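Local coordinates for fatty acid synthase 1, isoform A (Drosophila melanogaster, PDB 6FN6), which probably builds long-chain saturated fatty acids from acetyl-CoA and malonyl-CoA, this piece being the modifying region with dehydratase, enoylreductase and ketoreductase parts, at residues E368-N373 against I395-E400; C374-G379 against F403-E408; R652-V657 against T687-Y692; M682-T687 against V863-T868; D1033-A1038 against T1072-A1077. All blocks are in the same frame, centred on the assembly; numbering follows the deposited sequence.

Contact 1: residues E368-N373 against I395-E400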
# COMPACT_ATOMS: atom_id res chain seq x y z
N GLU A 368 1.41 75.88 -43.69
CA GLU A 368 0.36 74.96 -44.13
C GLU A 368 -0.33 74.25 -42.96
O GLU A 368 0.26 74.10 -41.89
CB GLU A 368 0.94 73.91 -45.09
CG GLU A 368 1.79 72.83 -44.42
CD GLU A 368 2.42 71.88 -45.42
OE1 GLU A 368 2.12 71.98 -46.62
OE2 GLU A 368 3.23 71.02 -44.99
N PRO A 369 -1.59 73.82 -43.17
CA PRO A 369 -2.36 73.08 -42.17
C PRO A 369 -1.89 71.64 -41.97
O PRO A 369 -1.63 70.94 -42.95
CB PRO A 369 -3.78 73.11 -42.73
CG PRO A 369 -3.59 73.21 -44.20
CD PRO A 369 -2.37 74.05 -44.40
N VAL A 370 -1.79 71.21 -40.72
CA VAL A 370 -1.29 69.88 -40.42
C VAL A 370 -2.35 68.83 -40.78
O VAL A 370 -2.02 67.76 -41.28
CB VAL A 370 -0.88 69.76 -38.93
CG1 VAL A 370 0.25 70.73 -38.62
CG2 VAL A 370 -2.07 70.03 -38.01
N GLU A 371 -3.61 69.15 -40.52
CA GLU A 371 -4.72 68.25 -40.83
C GLU A 371 -6.04 69.00 -40.81
O GLU A 371 -6.13 70.10 -40.26
CB GLU A 371 -4.75 67.08 -39.85
CG GLU A 371 -5.69 65.96 -40.28
CD GLU A 371 -5.16 64.58 -39.96
OE1 GLU A 371 -4.26 64.46 -39.11
OE2 GLU A 371 -5.66 63.60 -40.57
N GLN A 372 -7.08 68.41 -41.41
CA GLN A 372 -8.38 69.07 -41.51
C GLN A 372 -9.40 68.53 -40.50
O GLN A 372 -9.44 67.33 -40.21
CB GLN A 372 -8.93 68.94 -42.93
CG GLN A 372 -8.99 67.51 -43.47
CD GLN A 372 -9.59 67.45 -44.86
OE1 GLN A 372 -9.41 68.36 -45.67
NE2 GLN A 372 -10.31 66.37 -45.15
N ASN A 373 -10.22 69.44 -39.98
CA ASN A 373 -11.31 69.10 -39.06
C ASN A 373 -10.89 68.23 -37.88
O ASN A 373 -11.35 67.10 -37.73
CB ASN A 373 -12.42 68.39 -39.82
CG ASN A 373 -13.03 69.26 -40.91
OD1 ASN A 373 -13.74 70.22 -40.62
ND2 ASN A 373 -12.74 68.92 -42.16
N ILE A 395 -5.07 76.77 -36.13
CA ILE A 395 -6.45 77.23 -36.12
C ILE A 395 -7.17 76.71 -37.36
O ILE A 395 -8.35 76.35 -37.31
CB ILE A 395 -6.52 78.76 -36.05
CG1 ILE A 395 -5.95 79.26 -34.72
CG2 ILE A 395 -7.96 79.25 -36.22
CD1 ILE A 395 -5.65 80.74 -34.69
N ALA A 396 -6.46 76.68 -38.49
CA ALA A 396 -7.02 76.18 -39.74
C ALA A 396 -7.21 74.67 -39.71
O ALA A 396 -7.91 74.11 -40.56
CB ALA A 396 -6.13 76.58 -40.90
N SER A 397 -6.60 74.01 -38.74
CA SER A 397 -6.61 72.55 -38.69
C SER A 397 -7.80 71.99 -37.90
O SER A 397 -8.18 70.84 -38.08
CB SER A 397 -5.31 72.03 -38.08
OG SER A 397 -4.19 72.52 -38.79
N ILE A 398 -8.37 72.81 -37.02
CA ILE A 398 -9.50 72.36 -36.20
C ILE A 398 -10.81 72.71 -36.88
O ILE A 398 -10.88 73.65 -37.68
CB ILE A 398 -9.44 72.97 -34.79
CG1 ILE A 398 -9.39 74.51 -34.87
CG2 ILE A 398 -8.25 72.43 -34.02
CD1 ILE A 398 -9.73 75.20 -33.57
N ARG A 399 -11.86 71.97 -36.54
CA ARG A 399 -13.20 72.34 -36.96
C ARG A 399 -13.61 73.61 -36.22
O ARG A 399 -12.98 73.97 -35.22
CB ARG A 399 -14.20 71.19 -36.73
CG ARG A 399 -14.24 70.64 -35.32
CD ARG A 399 -15.11 69.39 -35.26
NE ARG A 399 -14.54 68.30 -36.04
CZ ARG A 399 -15.24 67.27 -36.52
NH1 ARG A 399 -14.62 66.32 -37.22
NH2 ARG A 399 -16.54 67.18 -36.31
N GLU A 400 -14.64 74.28 -36.71
CA GLU A 400 -15.02 75.60 -36.21
C GLU A 400 -15.15 75.65 -34.69
O GLU A 400 -14.70 76.60 -34.06
CB GLU A 400 -16.34 76.04 -36.85
CG GLU A 400 -16.65 77.52 -36.71
CD GLU A 400 -15.68 78.40 -37.49
OE1 GLU A 400 -14.84 77.85 -38.23
OE2 GLU A 400 -15.77 79.64 -37.37
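S397 and R399 hold the loop 368-373 at two places, V370 and N373. S397 sits against V370: its OG lies anti to its own carbonyl carbon (chi1 -56°), which brings the hydroxyl up to the V370 backbone, where V370 N makes a weak, bent bond of 3.3 Å to S397 OG. S397 OG also lies 3.4 Å from the methyl V370 CG2, so one oxygen meets both the peptide N-H and a branch of the side chain. Its stronger polar partner is N393 O, one helical turn back. The E371 carboxylate leads off to K305 and R359, with which it forms salt bridges.

Nearer the strand the R399 side chain crosses that of N373 at about a right angle, the amide and guanidinium planes 82° apart. A bend at chi3 (65°) swings NE round, and R399 NH1 then donates a weak but straight bond of 3.4 Å to N373 O, which lies in the guanidinium plane at its edge. N373 CB approaches R399 NH1 at 4.0 Å. An alanine at R399 would probably leave N373 O without this donor and this end of the loop freer to move.

Backbone bonds from S397 and R399 to C374 carry the pairing on into strand 374-380, in the sheet that also holds strands 303-309 and 426-433. V370 packs on V307 and L309 of strand 303-309, while I398 touches V377 of strand 374-380 and F426 of strand 426-433.

Contact 2: residues C374-G379 against F403-E408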
# COMPACT_ATOMS: atom_id res chain seq x y z
N CYS A 374 -10.02 68.77 -37.03
CA CYS A 374 -9.65 68.11 -35.78
C CYS A 374 -10.53 68.62 -34.65
O CYS A 374 -11.04 69.74 -34.71
CB CYS A 374 -8.18 68.35 -35.46
SG CYS A 374 -7.03 67.66 -36.67
N HIS A 375 -10.69 67.82 -33.60
CA HIS A 375 -11.41 68.27 -32.41
C HIS A 375 -10.49 69.10 -31.52
O HIS A 375 -10.94 69.97 -30.79
CB HIS A 375 -11.98 67.09 -31.63
CG HIS A 375 -13.22 66.50 -32.23
ND1 HIS A 375 -13.19 65.58 -33.25
CD2 HIS A 375 -14.52 66.71 -31.94
CE1 HIS A 375 -14.43 65.24 -33.57
NE2 HIS A 375 -15.26 65.91 -32.79
N PHE A 376 -9.19 68.81 -31.58
CA PHE A 376 -8.22 69.59 -30.82
C PHE A 376 -6.82 69.51 -31.41
O PHE A 376 -6.51 68.62 -32.21
CB PHE A 376 -8.19 69.13 -29.36
CG PHE A 376 -7.64 67.75 -29.16
CD1 PHE A 376 -6.27 67.53 -29.07
CD2 PHE A 376 -8.48 66.66 -29.03
CE1 PHE A 376 -5.76 66.26 -28.89
CE2 PHE A 376 -7.98 65.38 -28.84
CZ PHE A 376 -6.62 65.19 -28.76
N VAL A 377 -5.98 70.46 -31.02
CA VAL A 377 -4.57 70.47 -31.38
C VAL A 377 -3.77 70.77 -30.13
O VAL A 377 -4.02 71.77 -29.45
CB VAL A 377 -4.27 71.49 -32.49
CG1 VAL A 377 -2.78 71.55 -32.79
CG2 VAL A 377 -5.04 71.15 -33.75
N PHE A 378 -2.83 69.89 -29.80
CA PHE A 378 -1.95 70.12 -28.66
C PHE A 378 -0.62 70.69 -29.12
O PHE A 378 -0.08 70.28 -30.15
CB PHE A 378 -1.73 68.83 -27.87
CG PHE A 378 -0.81 68.99 -26.70
CD1 PHE A 378 -1.28 69.47 -25.49
CD2 PHE A 378 0.54 68.67 -26.82
CE1 PHE A 378 -0.43 69.62 -24.42
CE2 PHE A 378 1.39 68.82 -25.74
CZ PHE A 378 0.91 69.30 -24.54
N GLY A 379 -0.09 71.64 -28.35
CA GLY A 379 1.18 72.25 -28.66
C GLY A 379 1.83 72.88 -27.44
O GLY A 379 1.14 73.24 -26.48
N PHE A 403 -10.97 72.84 -30.33
CA PHE A 403 -10.23 73.43 -29.22
C PHE A 403 -8.73 73.51 -29.50
O PHE A 403 -8.23 72.89 -30.44
CB PHE A 403 -10.46 72.63 -27.94
CG PHE A 403 -11.86 72.75 -27.40
CD1 PHE A 403 -12.87 71.91 -27.87
CD2 PHE A 403 -12.18 73.69 -26.44
CE1 PHE A 403 -14.15 72.01 -27.38
CE2 PHE A 403 -13.46 73.80 -25.95
CZ PHE A 403 -14.45 72.96 -26.41
N LEU A 404 -8.03 74.29 -28.69
CA LEU A 404 -6.57 74.31 -28.71
C LEU A 404 -6.04 74.04 -27.31
O LEU A 404 -6.35 74.77 -26.37
CB LEU A 404 -6.04 75.65 -29.21
CG LEU A 404 -6.35 76.09 -30.64
CD1 LEU A 404 -5.78 77.47 -30.89
CD2 LEU A 404 -5.82 75.10 -31.65
N ILE A 405 -5.26 72.98 -27.16
CA ILE A 405 -4.62 72.68 -25.89
C ILE A 405 -3.18 73.19 -25.98
O ILE A 405 -2.34 72.59 -26.63
CB ILE A 405 -4.65 71.17 -25.56
CG1 ILE A 405 -6.07 70.61 -25.74
CG2 ILE A 405 -4.17 70.94 -24.14
CD1 ILE A 405 -6.16 69.11 -25.57
N LEU A 406 -2.92 74.31 -25.32
CA LEU A 406 -1.62 74.96 -25.41
C LEU A 406 -0.93 75.03 -24.06
O LEU A 406 -1.41 75.69 -23.14
CB LEU A 406 -1.77 76.37 -25.99
CG LEU A 406 -2.54 76.47 -27.31
CD1 LEU A 406 -2.76 77.92 -27.70
CD2 LEU A 406 -1.82 75.72 -28.43
N GLU A 407 0.20 74.33 -23.94
CA GLU A 407 1.03 74.44 -22.75
C GLU A 407 2.00 75.59 -22.97
O GLU A 407 2.75 75.61 -23.95
CB GLU A 407 1.78 73.13 -22.47
CG GLU A 407 2.86 73.24 -21.39
CD GLU A 407 3.44 71.90 -20.98
OE1 GLU A 407 2.77 70.86 -21.21
OE2 GLU A 407 4.56 71.87 -20.44
N GLU A 408 1.98 76.56 -22.06
CA GLU A 408 2.79 77.76 -22.20
C GLU A 408 3.55 78.07 -20.92
O GLU A 408 3.23 77.54 -19.86
CB GLU A 408 1.90 78.96 -22.57
CG GLU A 408 1.10 78.78 -23.85
CD GLU A 408 1.95 78.86 -25.09
OE1 GLU A 408 3.00 79.55 -25.06
OE2 GLU A 408 1.58 78.24 -26.11
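H375, V377 and G379 on one strand and F403, I405 and E407 on the other exchange backbone hydrogen bonds in parallel register. F403 N reaches H375 O at 2.9 Å, and I405 N bonds to V377 O in the same way. Further along, G379 N bonds to I405 O, and E407 N reaches G379 O at 2.9 Å. The bond from V377 N to F403 O is weak. Between these bonds, F378 CA adds a CA-H...O contact to I405 O.

The two strands run 11° from parallel and are joined through helix 389-395, a beta-alpha-beta crossover. They take the places of the fourth and fifth strands in a sheet with the strand order of the class I methyltransferase fold, consistent with a pseudo-methyltransferase part as in other animal fatty acid synthases.

Apolar packing divides between the two faces. On one, I405 packs against both F376 and F378, whose rings lie on helix 279-296. The I405 side chain splits: its CD1 lies against F376 CD1 at 3.8 Å, while I405 CG2 comes in the plane of the F378 ring, 3.5 Å from F378 CD1 at the edge. F378 CG is anti to the backbone N (chi1 178°), and its ring meets the I405 side chain at about a right angle. An alanine at F378 would probably open a gap beside I405 CG2 and against L287 of helix 279-296. On the other face V377 CB touches L404 CD2 at 4.0 Å.

Of the charged groups, E407 OE1 nears the F378 ring edge at CZ, its carboxylate plane turned 74° from the ring, while the same oxygen makes a salt bridge with R283.

Contact 3: residues R652-V657 against T687-Y692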
# COMPACT_ATOMS: atom_id res chain seq x y z
N ARG A 652 9.24 37.40 27.81
CA ARG A 652 9.83 36.81 26.61
C ARG A 652 9.27 35.41 26.39
O ARG A 652 9.46 34.52 27.21
CB ARG A 652 11.36 36.77 26.72
CG ARG A 652 12.03 38.06 26.26
CD ARG A 652 13.47 38.20 26.75
NE ARG A 652 14.36 37.15 26.23
CZ ARG A 652 14.81 36.11 26.93
NH1 ARG A 652 14.47 35.95 28.21
NH2 ARG A 652 15.61 35.23 26.36
N VAL A 653 8.57 35.23 25.27
CA VAL A 653 7.82 34.00 25.02
C VAL A 653 8.00 33.51 23.59
O VAL A 653 8.21 34.29 22.66
CB VAL A 653 6.32 34.23 25.32
CG1 VAL A 653 5.52 32.95 25.08
CG2 VAL A 653 6.12 34.73 26.74
N MET A 654 7.94 32.19 23.43
CA MET A 654 7.88 31.55 22.12
C MET A 654 6.64 30.67 22.09
O MET A 654 6.28 30.07 23.10
CB MET A 654 9.14 30.72 21.86
CG MET A 654 9.64 29.97 23.08
SD MET A 654 11.01 28.87 22.72
CE MET A 654 10.14 27.40 22.23
N ALA A 655 5.97 30.62 20.95
CA ALA A 655 4.68 29.93 20.88
C ALA A 655 4.48 29.16 19.58
O ALA A 655 5.23 29.31 18.61
CB ALA A 655 3.56 30.93 21.05
N MET A 656 3.44 28.34 19.57
CA MET A 656 3.04 27.57 18.40
C MET A 656 1.53 27.73 18.21
O MET A 656 0.77 27.60 19.16
CB MET A 656 3.42 26.10 18.56
CG MET A 656 3.05 25.23 17.37
SD MET A 656 3.59 23.52 17.54
CE MET A 656 2.74 23.03 19.04
N VAL A 657 1.12 28.02 16.98
CA VAL A 657 -0.28 28.28 16.68
C VAL A 657 -0.67 27.63 15.36
O VAL A 657 0.19 27.31 14.54
CB VAL A 657 -0.57 29.79 16.65
CG1 VAL A 657 -0.58 30.36 18.06
CG2 VAL A 657 0.47 30.50 15.79
N THR A 687 12.81 29.36 16.37
CA THR A 687 13.05 28.17 15.56
C THR A 687 12.57 26.88 16.22
O THR A 687 12.47 25.84 15.56
CB THR A 687 14.55 28.00 15.24
OG1 THR A 687 15.26 27.69 16.45
CG2 THR A 687 15.12 29.28 14.65
N VAL A 688 12.26 26.93 17.51
CA VAL A 688 12.06 25.72 18.30
C VAL A 688 10.65 25.12 18.23
O VAL A 688 10.51 23.92 17.97
CB VAL A 688 12.45 25.99 19.77
CG1 VAL A 688 12.08 24.81 20.67
CG2 VAL A 688 13.92 26.29 19.89
N PRO A 689 9.60 25.92 18.48
CA PRO A 689 8.25 25.40 18.70
C PRO A 689 7.78 24.29 17.75
O PRO A 689 7.43 23.21 18.21
CB PRO A 689 7.37 26.64 18.53
CG PRO A 689 8.23 27.76 18.92
CD PRO A 689 9.62 27.40 18.50
N CYS A 690 7.75 24.57 16.45
CA CYS A 690 7.14 23.65 15.50
C CYS A 690 7.96 22.39 15.26
O CYS A 690 7.45 21.28 15.42
CB CYS A 690 6.89 24.35 14.17
SG CYS A 690 5.43 25.40 14.19
N VAL A 691 9.21 22.55 14.85
CA VAL A 691 10.03 21.41 14.47
C VAL A 691 10.21 20.45 15.64
O VAL A 691 10.23 19.24 15.44
CB VAL A 691 11.41 21.86 13.92
CG1 VAL A 691 11.24 22.61 12.60
CG2 VAL A 691 12.16 22.71 14.94
N TYR A 692 10.32 20.98 16.85
CA TYR A 692 10.55 20.13 18.01
C TYR A 692 9.25 19.53 18.54
O TYR A 692 9.25 18.39 19.00
CB TYR A 692 11.25 20.92 19.12
CG TYR A 692 12.75 20.97 18.93
CD1 TYR A 692 13.54 19.87 19.25
CD2 TYR A 692 13.37 22.10 18.43
CE1 TYR A 692 14.91 19.91 19.07
CE2 TYR A 692 14.74 22.15 18.25
CZ TYR A 692 15.50 21.05 18.57
OH TYR A 692 16.87 21.09 18.40
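P689, in the opening turn of helix 689-702, lies over strand 652-656 with its CA 5.7 Å from that of M656, and no hydrogen bond joins the two elements. The pairing is characteristic of the medium-chain dehydrogenase fold of the enoylreductase: the strand, held between the antiparallel strands 642-646 and 673-675, belongs to the substrate-binding part, and the helix leads on toward the Rossmann-type sheet that begins with strand 710-713.

The side chains that meet are almost wholly apolar. M654 has CG in the crowded position between its backbone N and carbonyl carbon (chi1 39°), and a further bend at chi3 turns the methyl back to the helix. M654 CE there touches both valine and proline, V688 CG1 at 3.6 Å and P689 CD at 3.8 Å. The proline ring also lies against the strand itself, P689 CG 3.4 Å from A655 O. Beyond it M656 takes the other flank, with M656 CB against P689 CB at 4.0 Å.

Polar backbone atoms of this helical turn find partners outside the strand: C690 N bonds to the carboxylate of E642, and P689 O accepts from S693 OG. In M656 a chi1 of -179° sets CG anti to the backbone N. There M656 CG meets C690 SG at 4.0 Å, and M656 SD stops 3.9 Å from P689 O.

Contact 4: residues M682-T687 against V863-T868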
# COMPACT_ATOMS: atom_id res chain seq x y z
N MET A 682 15.53 35.94 20.79
CA MET A 682 14.21 35.69 20.22
C MET A 682 14.37 35.05 18.85
O MET A 682 13.61 34.15 18.49
CB MET A 682 13.40 36.99 20.10
CG MET A 682 12.78 37.46 21.40
SD MET A 682 11.82 38.96 21.17
CE MET A 682 11.13 39.17 22.80
N GLU A 683 15.37 35.50 18.11
CA GLU A 683 15.71 34.93 16.81
C GLU A 683 15.91 33.42 16.94
O GLU A 683 15.37 32.65 16.15
CB GLU A 683 16.97 35.60 16.26
CG GLU A 683 17.57 34.94 15.03
CD GLU A 683 18.81 35.66 14.53
OE1 GLU A 683 19.75 34.98 14.06
OE2 GLU A 683 18.85 36.90 14.62
N GLU A 684 16.69 33.02 17.93
CA GLU A 684 16.97 31.61 18.16
C GLU A 684 15.71 30.86 18.60
O GLU A 684 15.38 29.81 18.05
CB GLU A 684 18.05 31.46 19.23
CG GLU A 684 19.45 31.77 18.75
CD GLU A 684 20.46 31.80 19.88
OE1 GLU A 684 20.23 31.14 20.91
OE2 GLU A 684 21.50 32.49 19.74
N ALA A 685 15.01 31.41 19.59
CA ALA A 685 13.86 30.74 20.18
C ALA A 685 12.77 30.45 19.15
O ALA A 685 12.13 29.40 19.20
CB ALA A 685 13.30 31.59 21.32
N SER A 686 12.58 31.37 18.22
CA SER A 686 11.53 31.25 17.21
C SER A 686 11.62 29.95 16.41
O SER A 686 10.64 29.51 15.83
CB SER A 686 11.58 32.45 16.26
OG SER A 686 12.83 32.54 15.61
N THR A 687 12.81 29.36 16.37
CA THR A 687 13.05 28.17 15.56
C THR A 687 12.57 26.88 16.22
O THR A 687 12.47 25.84 15.56
CB THR A 687 14.55 28.00 15.24
OG1 THR A 687 15.26 27.69 16.45
CG2 THR A 687 15.12 29.28 14.65
N VAL A 863 17.14 20.03 22.94
CA VAL A 863 16.53 21.06 22.11
C VAL A 863 17.50 22.22 21.91
O VAL A 863 17.78 22.96 22.85
CB VAL A 863 15.20 21.55 22.72
CG1 VAL A 863 14.55 22.61 21.84
CG2 VAL A 863 14.25 20.38 22.93
N VAL A 864 18.00 22.36 20.69
CA VAL A 864 18.91 23.44 20.34
C VAL A 864 18.26 24.32 19.27
O VAL A 864 17.63 23.80 18.35
CB VAL A 864 20.26 22.89 19.86
CG1 VAL A 864 21.21 24.02 19.46
CG2 VAL A 864 20.89 22.03 20.93
N PRO A 865 18.40 25.65 19.39
CA PRO A 865 17.86 26.47 18.30
C PRO A 865 18.59 26.22 16.99
O PRO A 865 19.77 25.86 17.00
CB PRO A 865 18.07 27.90 18.80
CG PRO A 865 19.19 27.81 19.76
CD PRO A 865 19.03 26.48 20.43
N LEU A 866 17.90 26.40 15.87
CA LEU A 866 18.47 26.12 14.56
C LEU A 866 19.19 27.33 13.99
O LEU A 866 18.99 28.45 14.46
CB LEU A 866 17.36 25.69 13.59
CG LEU A 866 16.86 24.25 13.67
CD1 LEU A 866 16.28 23.93 15.04
CD2 LEU A 866 15.83 24.02 12.59
N PRO A 867 20.07 27.10 13.00
CA PRO A 867 20.61 28.22 12.23
C PRO A 867 19.47 29.04 11.62
O PRO A 867 18.41 28.49 11.34
CB PRO A 867 21.45 27.55 11.15
CG PRO A 867 21.81 26.23 11.72
CD PRO A 867 20.64 25.81 12.56
N THR A 868 19.70 30.34 11.43
CA THR A 868 18.65 31.23 10.95
C THR A 868 19.08 32.00 9.70
O THR A 868 20.20 32.49 9.61
CB THR A 868 18.24 32.25 12.02
OG1 THR A 868 19.40 32.95 12.48
CG2 THR A 868 17.57 31.54 13.19
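E684 and P865 bring the backbones closest, their CA atoms 5.2 Å apart, where the short helix 682-685 lies beside the extended chain 863-868. T687, just after the helix, makes the central connection. Its OG1 takes the N-H of L866 in a nearly straight bond, L866 N to T687 OG1 3.0 Å at 165°, and gives its own proton back to the helix, T687 OG1 to E684 O 2.7 Å. The hydroxyl thus relays between the two segments. Because E684 O also accepts from T687 N, that carbonyl is gripped twice by one residue. A chi1 of 68° sets OG1 between the backbone N and the carbonyl carbon and sends CG2 to another side, where T687 CG2 meets T868 CG2 at 3.6 Å, the two side chains crossing at about a right angle.

The remaining contacts flank this centre. E683 reaches out extended, and T868 OG1 donates to E683 OE1 at 2.6 Å, arriving on the anti side of the carboxylate and 33° out of its plane. On the other flank the ring of P865 settles on the helix, with P865 CB 3.6 Å from E684 CB and 3.4 Å from E684 O.

T687 and T868 also touch strand 891-895, next to which strand 868-872 pairs in parallel. This is where the chain returns from the Rossmann-type part to the substrate-binding part, as in other medium-chain dehydrogenases, and the contact joins that return to helix 682-685 of the enoylreductase.

Contact 5: residues D1033-A1038 against T1072-A1077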
# COMPACT_ATOMS: atom_id res chain seq x y z
N ASP A 1033 -39.01 60.10 -7.68
CA ASP A 1033 -39.25 58.66 -7.77
C ASP A 1033 -39.16 58.02 -6.39
O ASP A 1033 -38.67 58.64 -5.44
CB ASP A 1033 -38.25 58.01 -8.73
CG ASP A 1033 -38.48 58.42 -10.17
OD1 ASP A 1033 -39.60 58.85 -10.50
OD2 ASP A 1033 -37.53 58.32 -10.97
N PRO A 1034 -39.63 56.77 -6.27
CA PRO A 1034 -39.47 56.03 -5.01
C PRO A 1034 -38.00 55.84 -4.63
O PRO A 1034 -37.69 55.69 -3.45
CB PRO A 1034 -40.14 54.68 -5.29
CG PRO A 1034 -41.09 54.95 -6.40
CD PRO A 1034 -40.44 56.01 -7.24
N LYS A 1035 -37.12 55.84 -5.62
CA LYS A 1035 -35.69 55.71 -5.38
C LYS A 1035 -35.19 56.95 -4.65
O LYS A 1035 -34.39 56.86 -3.72
CB LYS A 1035 -34.94 55.53 -6.71
CG LYS A 1035 -35.37 54.29 -7.50
CD LYS A 1035 -34.63 54.17 -8.83
CE LYS A 1035 -35.08 55.22 -9.84
NZ LYS A 1035 -36.52 55.09 -10.20
N VAL A 1036 -35.67 58.11 -5.08
CA VAL A 1036 -35.26 59.40 -4.54
C VAL A 1036 -35.79 59.63 -3.13
O VAL A 1036 -35.05 60.02 -2.22
CB VAL A 1036 -35.70 60.54 -5.48
CG1 VAL A 1036 -35.40 61.90 -4.87
CG2 VAL A 1036 -35.02 60.40 -6.83
N THR A 1037 -37.08 59.39 -2.94
CA THR A 1037 -37.77 59.75 -1.70
C THR A 1037 -37.30 58.96 -0.48
O THR A 1037 -37.26 59.50 0.63
CB THR A 1037 -39.29 59.56 -1.85
OG1 THR A 1037 -39.58 58.23 -2.28
CG2 THR A 1037 -39.85 60.55 -2.86
N ALA A 1038 -36.96 57.69 -0.66
CA ALA A 1038 -36.46 56.88 0.44
C ALA A 1038 -35.11 57.42 0.91
O ALA A 1038 -34.89 57.60 2.11
CB ALA A 1038 -36.33 55.42 0.02
N THR A 1072 -35.13 59.08 -18.73
CA THR A 1072 -34.77 60.41 -18.26
C THR A 1072 -34.94 60.49 -16.74
O THR A 1072 -34.22 61.24 -16.07
CB THR A 1072 -35.63 61.50 -18.94
OG1 THR A 1072 -35.27 62.79 -18.44
CG2 THR A 1072 -37.12 61.26 -18.70
N ASN A 1073 -35.88 59.72 -16.21
CA ASN A 1073 -36.17 59.74 -14.78
C ASN A 1073 -35.08 59.06 -13.96
O ASN A 1073 -34.87 59.40 -12.79
CB ASN A 1073 -37.51 59.07 -14.50
CG ASN A 1073 -38.68 60.02 -14.63
OD1 ASN A 1073 -39.36 60.05 -15.65
ND2 ASN A 1073 -38.91 60.81 -13.59
N TYR A 1074 -34.39 58.09 -14.55
CA TYR A 1074 -33.32 57.41 -13.84
C TYR A 1074 -32.16 58.38 -13.67
O TYR A 1074 -31.55 58.45 -12.60
CB TYR A 1074 -32.87 56.15 -14.59
CG TYR A 1074 -32.00 55.24 -13.76
CD1 TYR A 1074 -32.56 54.36 -12.84
CD2 TYR A 1074 -30.61 55.25 -13.89
CE1 TYR A 1074 -31.77 53.52 -12.08
CE2 TYR A 1074 -29.82 54.41 -13.13
CZ TYR A 1074 -30.40 53.55 -12.22
OH TYR A 1074 -29.62 52.72 -11.46
N GLY A 1075 -31.86 59.13 -14.72
CA GLY A 1075 -30.80 60.11 -14.68
C GLY A 1075 -31.05 61.17 -13.61
O GLY A 1075 -30.12 61.64 -12.96
N LEU A 1076 -32.32 61.53 -13.44
CA LEU A 1076 -32.70 62.53 -12.45
C LEU A 1076 -32.60 61.96 -11.05
O LEU A 1076 -32.35 62.69 -10.09
CB LEU A 1076 -34.11 63.05 -12.73
CG LEU A 1076 -34.24 64.03 -13.90
CD1 LEU A 1076 -35.71 64.24 -14.26
CD2 LEU A 1076 -33.58 65.36 -13.57
N ALA A 1077 -32.82 60.66 -10.92
CA ALA A 1077 -32.68 59.99 -9.63
C ALA A 1077 -31.22 60.03 -9.20
O ALA A 1077 -30.91 60.23 -8.03
CB ALA A 1077 -33.18 58.56 -9.71
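D1033, the first modelled residue after a gap in the model, comes up to N1073, with D1033 OD2 3.6 Å from N1073 CB. Carboxylate and amide planes stand 43° apart, and the nearer amide approach, N1073 ND2 to D1033 OD1 at 3.7 Å, makes no hydrogen bond; the aspartate is poorly ordered and this end of the contact is loose. Its backbone oxygen does more, since T1037 N bonds to D1033 O at 3.1 Å in the opening turn of the helix.

K1035 comes next and contributes mainly carbon. Its chain bends at both chi3 (-71°) and chi4, and K1035 NZ turns back to form a weak salt bridge with D1033 OD2 at 3.5 Å. The methylene before it faces the second helix: K1035 CE lies 3.8 Å from A1077 CB and 4.0 Å from Y1074 CD1. The tyrosine ring and the lysine chain cross at about a right angle, while Y1074 OH makes weak bonds to S1061 N and A1012 O.

V1036 closes the contact. Its CG2, anti to the carbonyl carbon, rests on the buried A1077, 3.7 Å from A1077 CA, and the small alanine lets the valine come close to the helix backbone. The segments run 14° from parallel with axes 10.0 Å apart. Such side-by-side packing of successive helices, one after strand 1005-1011 and the other after strand 1055-1060, belongs to the Rossmann fold of the ketoreductase domain.

Contacts 2 and 3 are buried, contacts 1 and 4 partly so, and contact 5 lies at the surface. Contacts 1 and 2 adjoin where the loop 368-373 runs into strand 374-380, centres about 11 Å apart: the regular strand bonding of contact 2 gives way in contact 1 to two weak bonds between side chains and backbone. Contacts 3 and 4 share T687, with centres about 9 Å apart, yet differ in chemistry: sulphur and carbon packing on a strand in one, hydroxyl and carboxylate bonds in the other, with Y692 OH bonded to V864 O between them. Contact 5, a sparse helix pair in the ketoreductase, touches none of the others.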